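Long-range contacts in DNA fragmentation factor subunit beta (Mus musculus, PDB 1V0D), which cuts DNA into fragments and promotes chromatin condensation during apoptosis, acting as the caspase-activated DNase: residues A[227-233]-A[301-307]; A[262-266]-A[311-317]. All coordinates share one frame; numbering follows the deposited sequence.

Contact 1 of 2, residues A[227-233]-A[301-307]. With ZN (zinc ion), chain B.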
loop_
_atom_site.group_PDB
_atom_site.type_symbol
_atom_site.label_atom_id
_atom_site.label_comp_id
_atom_site.label_asym_id
_atom_site.label_seq_id
_atom_site.Cartn_x
_atom_site.Cartn_y
_atom_site.Cartn_z
ATOM N N PHE A 227 -13.409 8.398 6.785
ATOM C CA PHE A 227 -13.814 7.065 6.344
ATOM C C PHE A 227 -13.525 6.052 7.445
ATOM O O PHE A 227 -12.523 6.161 8.152
ATOM C CB PHE A 227 -13.061 6.637 5.089
ATOM C CG PHE A 227 -13.289 7.522 3.905
ATOM C CD1 PHE A 227 -12.654 8.760 3.808
ATOM C CD2 PHE A 227 -14.115 7.110 2.860
ATOM C CE1 PHE A 227 -12.834 9.577 2.677
ATOM C CE2 PHE A 227 -14.303 7.918 1.724
ATOM C CZ PHE A 227 -13.661 9.150 1.633
ATOM N N SER A 228 -14.408 5.068 7.598
ATOM C CA SER A 228 -14.235 4.035 8.612
ATOM C C SER A 228 -14.043 2.699 7.945
ATOM O O SER A 228 -14.760 2.355 7.005
ATOM C CB SER A 228 -15.452 3.950 9.522
ATOM O OG SER A 228 -15.477 5.025 10.443
ATOM N N CYS A 229 -13.069 1.939 8.419
ATOM C CA CYS A 229 -12.836 0.630 7.842
ATOM C C CYS A 229 -14.107 -0.174 8.103
ATOM O O CYS A 229 -14.663 -0.125 9.202
ATOM C CB CYS A 229 -11.642 -0.042 8.520
ATOM S SG CYS A 229 -11.237 -1.642 7.831
ATOM N N GLN A 230 -14.588 -0.899 7.102
ATOM C CA GLN A 230 -15.781 -1.702 7.304
ATOM C C GLN A 230 -15.399 -3.126 7.714
ATOM O O GLN A 230 -16.219 -4.041 7.622
ATOM C CB GLN A 230 -16.609 -1.744 6.030
ATOM C CG GLN A 230 -16.924 -0.384 5.446
ATOM C CD GLN A 230 -17.895 -0.480 4.281
ATOM O OE1 GLN A 230 -17.807 0.278 3.308
ATOM N NE2 GLN A 230 -18.837 -1.416 4.380
ATOM N N GLY A 231 -14.152 -3.304 8.158
ATOM C CA GLY A 231 -13.665 -4.614 8.575
ATOM C C GLY A 231 -13.529 -5.598 7.426
ATOM O O GLY A 231 -14.005 -5.323 6.325
ATOM N N PRO A 232 -12.884 -6.755 7.633
ATOM C CA PRO A 232 -12.768 -7.687 6.508
ATOM C C PRO A 232 -14.123 -8.115 5.927
ATOM O O PRO A 232 -15.174 -7.891 6.534
ATOM C CB PRO A 232 -11.964 -8.848 7.096
ATOM C CG PRO A 232 -12.238 -8.761 8.558
ATOM C CD PRO A 232 -12.220 -7.288 8.831
ATOM N N PHE A 233 -14.085 -8.733 4.749
ATOM C CA PHE A 233 -15.291 -9.175 4.046
ATOM C C PHE A 233 -16.165 -10.150 4.828
ATOM O O PHE A 233 -17.396 -10.114 4.715
ATOM C CB PHE A 233 -14.908 -9.822 2.715
ATOM C CG PHE A 233 -14.570 -11.280 2.827
ATOM C CD1 PHE A 233 -15.535 -12.255 2.576
ATOM C CD2 PHE A 233 -13.289 -11.686 3.186
ATOM C CE1 PHE A 233 -15.225 -13.613 2.677
ATOM C CE2 PHE A 233 -12.970 -13.045 3.292
ATOM C CZ PHE A 233 -13.938 -14.008 3.036
ATOM N N LYS A 301 -16.593 -3.401 0.024
ATOM C CA LYS A 301 -16.345 -3.004 1.407
ATOM C C LYS A 301 -15.083 -2.130 1.375
ATOM O O LYS A 301 -14.098 -2.494 0.732
ATOM C CB LYS A 301 -16.075 -4.237 2.271
ATOM C CG LYS A 301 -17.155 -4.634 3.278
ATOM C CD LYS A 301 -16.570 -5.678 4.258
ATOM C CE LYS A 301 -17.440 -5.934 5.506
ATOM N NZ LYS A 301 -18.625 -6.838 5.271
ATOM N N LEU A 302 -15.107 -0.979 2.041
ATOM C CA LEU A 302 -13.931 -0.119 2.076
ATOM C C LEU A 302 -13.099 -0.543 3.271
ATOM O O LEU A 302 -13.473 -0.283 4.408
ATOM C CB LEU A 302 -14.331 1.348 2.235
ATOM C CG LEU A 302 -13.170 2.340 2.429
ATOM C CD1 LEU A 302 -12.282 2.376 1.197
ATOM C CD2 LEU A 302 -13.737 3.722 2.703
ATOM N N VAL A 303 -11.969 -1.195 3.020
ATOM C CA VAL A 303 -11.125 -1.662 4.116
ATOM C C VAL A 303 -9.710 -1.116 4.146
ATOM O O VAL A 303 -9.096 -0.838 3.111
ATOM C CB VAL A 303 -10.974 -3.214 4.123
ATOM C CG1 VAL A 303 -12.330 -3.883 4.158
ATOM C CG2 VAL A 303 -10.196 -3.665 2.905
ATOM N N HIS A 304 -9.203 -0.993 5.366
ATOM C CA HIS A 304 -7.840 -0.570 5.635
ATOM C C HIS A 304 -7.054 -1.799 5.189
ATOM O O HIS A 304 -7.600 -2.893 5.136
ATOM C CB HIS A 304 -7.709 -0.309 7.138
ATOM C CG HIS A 304 -6.303 -0.193 7.637
ATOM N ND1 HIS A 304 -5.452 -1.277 7.723
ATOM C CD2 HIS A 304 -5.643 0.851 8.191
ATOM C CE1 HIS A 304 -4.333 -0.907 8.320
ATOM N NE2 HIS A 304 -4.424 0.378 8.615
ATOM N N ILE A 305 -5.787 -1.634 4.852
ATOM C CA ILE A 305 -5.008 -2.764 4.358
ATOM C C ILE A 305 -4.914 -3.969 5.305
ATOM O O ILE A 305 -4.789 -5.111 4.853
ATOM C CB ILE A 305 -3.583 -2.304 3.949
ATOM C CG1 ILE A 305 -2.847 -3.461 3.278
ATOM C CG2 ILE A 305 -2.829 -1.770 5.167
ATOM C CD1 ILE A 305 -1.487 -3.101 2.779
ATOM N N ALA A 306 -4.988 -3.723 6.608
ATOM C CA ALA A 306 -4.896 -4.808 7.584
ATOM C C ALA A 306 -6.189 -5.644 7.647
ATOM O O ALA A 306 -6.231 -6.708 8.278
ATOM C CB ALA A 306 -4.569 -4.237 8.970
ATOM N N CYS A 307 -7.236 -5.146 6.998
ATOM C CA CYS A 307 -8.522 -5.825 6.972
ATOM C C CYS A 307 -8.862 -6.224 5.557
ATOM O O CYS A 307 -10.031 -6.332 5.210
ATOM C CB CYS A 307 -9.634 -4.920 7.512
ATOM S SG CYS A 307 -9.495 -4.578 9.261
HETATM ZN ZN ZN B . -10.070 -2.484 9.709
#
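Cys229 and Val303 pass with their CA atoms 4.7 Å apart, where the chain leaving strand 227-228 meets the end of strand 300-303, and Gln230 N donates to Leu302 O at 3.0 Å. Gln230 then uses its side chain on the same residue, bringing OE1 to Leu302 N in a weak bond of 3.2 Å. Backbone N and side-chain OE1 of one glutamine thus meet both polar backbone atoms of Leu302; the side-chain amide supplies the acceptor for its N-H. The CD2 methyl of Leu302 goes to Phe227 instead. With CG anti to the backbone N (chi1 174°), CD2 reaches ring atom CD2 of Phe227 at 3.4 Å, the two side chains crossing nearly at right angles.

The other half of the contact is a zinc site. Cys229 SG binds the zinc ion at 2.4 Å and Cys307 SG at 2.2 Å; Cys238 and His242 complete the four ligands. As is common for zinc-bound cysteines, the sulfur also receives backbone N-H groups: His304 N points almost straight at Cys229 SG (177°, 3.3 Å), and Gly231 N gives a weaker bond. These donors would be expected to temper the charge on the thiolate. Gly231 sits at positive phi, a conformation that suits a residue without a side chain, and its turn leads to Pro232, whose CD lies against Cys307 CB at 3.7 Å. Lys301 runs its aliphatic chain past the carbonyl oxygens of Gln230, Gly231 and Pro232; a bend at chi4 (79°) swings NZ toward Leu235 O, a weak hydrogen bond. Beyond the zinc, the His304 ring stacks on that of His242, while Ala306 O accepts from Arg250 of the second subunit.

Contact 2 of 2, residues A[262-266]-A[311-317]. With MG (magnesium ion), chain C.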
loop_
_atom_site.group_PDB
_atom_site.type_symbol
_atom_site.label_atom_id
_atom_site.label_comp_id
_atom_site.label_asym_id
_atom_site.label_seq_id
_atom_site.Cartn_x
_atom_site.Cartn_y
_atom_site.Cartn_z
ATOM N N ASP A 262 -12.692 -3.507 -1.475
ATOM C CA ASP A 262 -12.692 -4.952 -1.653
ATOM C C ASP A 262 -14.040 -5.595 -1.978
ATOM O O ASP A 262 -15.022 -5.395 -1.263
ATOM C CB ASP A 262 -12.054 -5.567 -0.392
ATOM C CG ASP A 262 -11.979 -7.088 -0.423
ATOM O OD1 ASP A 262 -11.492 -7.679 -1.418
ATOM O OD2 ASP A 262 -12.399 -7.694 0.587
ATOM N N HIS A 263 -14.078 -6.357 -3.071
ATOM C CA HIS A 263 -15.291 -7.056 -3.490
ATOM C C HIS A 263 -15.571 -8.227 -2.540
ATOM O O HIS A 263 -14.714 -9.103 -2.366
ATOM C CB HIS A 263 -15.137 -7.621 -4.905
ATOM C CG HIS A 263 -15.084 -6.583 -5.986
ATOM N ND1 HIS A 263 -13.978 -5.792 -6.210
ATOM C CD2 HIS A 263 -15.996 -6.228 -6.924
ATOM C CE1 HIS A 263 -14.211 -4.997 -7.241
ATOM N NE2 HIS A 263 -15.427 -5.242 -7.692
ATOM N N ILE A 264 -16.758 -8.253 -1.938
ATOM C CA ILE A 264 -17.111 -9.336 -1.034
ATOM C C ILE A 264 -17.171 -10.634 -1.829
ATOM O O ILE A 264 -16.596 -11.643 -1.432
ATOM C CB ILE A 264 -18.456 -9.081 -0.361
ATOM C CG1 ILE A 264 -18.428 -7.705 0.324
ATOM C CG2 ILE A 264 -18.733 -10.185 0.661
ATOM C CD1 ILE A 264 -19.717 -7.325 1.019
ATOM N N ILE A 265 -17.887 -10.618 -2.945
ATOM C CA ILE A 265 -17.936 -11.783 -3.813
ATOM C C ILE A 265 -16.841 -11.400 -4.809
ATOM O O ILE A 265 -17.021 -10.486 -5.621
ATOM C CB ILE A 265 -19.293 -11.902 -4.538
ATOM C CG1 ILE A 265 -20.422 -12.053 -3.517
ATOM C CG2 ILE A 265 -19.283 -13.095 -5.476
ATOM C CD1 ILE A 265 -21.788 -12.273 -4.147
ATOM N N GLU A 266 -15.696 -12.074 -4.714
ATOM C CA GLU A 266 -14.541 -11.784 -5.561
ATOM C C GLU A 266 -14.920 -11.588 -7.012
ATOM O O GLU A 266 -15.618 -12.411 -7.605
ATOM C CB GLU A 266 -13.519 -12.897 -5.423
ATOM C CG GLU A 266 -13.014 -13.058 -4.016
ATOM C CD GLU A 266 -11.994 -14.170 -3.899
ATOM O OE1 GLU A 266 -12.381 -15.351 -4.040
ATOM O OE2 GLU A 266 -10.799 -13.862 -3.673
ATOM N N THR A 311 -7.103 -13.760 1.031
ATOM C CA THR A 311 -7.435 -15.173 0.937
ATOM C C THR A 311 -8.713 -15.280 0.130
ATOM O O THR A 311 -9.365 -14.274 -0.151
ATOM C CB THR A 311 -7.707 -15.774 2.309
ATOM O OG1 THR A 311 -6.754 -15.264 3.245
ATOM C CG2 THR A 311 -7.592 -17.292 2.247
ATOM N N THR A 312 -9.079 -16.499 -0.236
ATOM C CA THR A 312 -10.288 -16.700 -1.012
ATOM C C THR A 312 -11.525 -16.378 -0.200
ATOM O O THR A 312 -11.619 -16.749 0.964
ATOM C CB THR A 312 -10.413 -18.147 -1.487
ATOM O OG1 THR A 312 -9.201 -18.538 -2.133
ATOM C CG2 THR A 312 -11.563 -18.279 -2.476
ATOM N N HIS A 313 -12.454 -15.653 -0.818
ATOM C CA HIS A 313 -13.735 -15.318 -0.202
ATOM C C HIS A 313 -14.541 -16.504 -0.720
ATOM O O HIS A 313 -14.818 -16.593 -1.920
ATOM C CB HIS A 313 -14.301 -14.019 -0.787
ATOM C CG HIS A 313 -13.493 -12.796 -0.477
ATOM N ND1 HIS A 313 -12.159 -12.844 -0.134
ATOM C CD2 HIS A 313 -13.828 -11.484 -0.489
ATOM C CE1 HIS A 313 -11.708 -11.617 0.053
ATOM N NE2 HIS A 313 -12.701 -10.772 -0.156
ATOM N N LYS A 314 -14.898 -17.431 0.159
ATOM C CA LYS A 314 -15.626 -18.613 -0.284
ATOM C C LYS A 314 -17.099 -18.355 -0.647
ATOM O O LYS A 314 -17.971 -19.183 -0.370
ATOM C CB LYS A 314 -15.513 -19.703 0.785
ATOM N N LEU A 315 -17.371 -17.217 -1.280
ATOM C CA LEU A 315 -18.734 -16.871 -1.664
ATOM C C LEU A 315 -19.015 -17.143 -3.139
ATOM O O LEU A 315 -18.095 -17.309 -3.939
ATOM C CB LEU A 315 -19.019 -15.393 -1.375
ATOM C CG LEU A 315 -18.997 -14.799 0.038
ATOM C CD1 LEU A 315 -19.633 -15.762 1.018
ATOM C CD2 LEU A 315 -17.580 -14.503 0.437
ATOM N N GLU A 316 -20.301 -17.173 -3.485
ATOM C CA GLU A 316 -20.754 -17.405 -4.854
ATOM C C GLU A 316 -21.900 -16.451 -5.214
ATOM O O GLU A 316 -22.504 -15.831 -4.338
ATOM C CB GLU A 316 -21.243 -18.846 -5.012
ATOM C CG GLU A 316 -20.207 -19.828 -5.514
ATOM C CD GLU A 316 -20.818 -21.184 -5.858
ATOM O OE1 GLU A 316 -21.320 -21.856 -4.928
ATOM O OE2 GLU A 316 -20.803 -21.574 -7.054
ATOM N N CYS A 317 -22.207 -16.334 -6.502
ATOM C CA CYS A 317 -23.298 -15.464 -6.922
ATOM C C CYS A 317 -24.647 -16.083 -6.576
ATOM O O CYS A 317 -24.769 -17.303 -6.405
ATOM C CB CYS A 317 -23.239 -15.207 -8.427
ATOM S SG CYS A 317 -21.925 -14.082 -8.975
HETATM MG MG MG C . -10.140 -7.964 -3.255
#
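The His313 ring lies between two side chains: Glu266 CG sits over one face, 3.5 Å above the plane and offset toward the rim, and the ring of Phe233 stacks on the other. Glu266 is extended beyond CG, and its last torsion (chi3 -69°) turns the carboxylate nearly parallel to the imidazole (5° between planes) and lets OE1 take a weak hydrogen bond from His313 N. At the edge, NE2 donates to the syn lone pair of Asp262 OD2 (3.2 Å), with the carboxylate turned 80° to the ring. ND1 bonds to Thr311 O at 3.1 Å, so partners at both nitrogens fix the ring's rotation. Next to this polar cluster, Ile265 lays CG1 against Leu315 CB at 4.2 Å, and its branched chain also packs on helix 267-281, for which Glu266 is the N-cap residue.

Asp262 divides its oxygens: OD1 binds the magnesium ion at 2.3 Å, where His308 is also a ligand, while OD2 is held by His313. Histidine suits this place because a flat ring can be clamped on its faces and still bond at its edge; as a second-shell residue it probably orients the metal-binding carboxylate.

The four segments alternate along the chain, 227-233, 262-266, 301-307 and 311-317, so the two contacts cross along the chain; their centres are about 14 Å apart. Strands 260-263 and 300-303 pair antiparallel, and across them Lys301 O of contact 1 lies 2.8 Å from Asp262 N of contact 2, probably hydrogen-bonded. Phe233 is the second junction, its ring packing on Leu315. Contact 1 supplies two zinc ligands and contact 2 one magnesium ligand, which places a zinc centre, probably structural, and a magnesium centre side by side in the DNA fragmentation factor 40 kDa family region, consistent with the strand pair and metal of the His-Me finger nucleases.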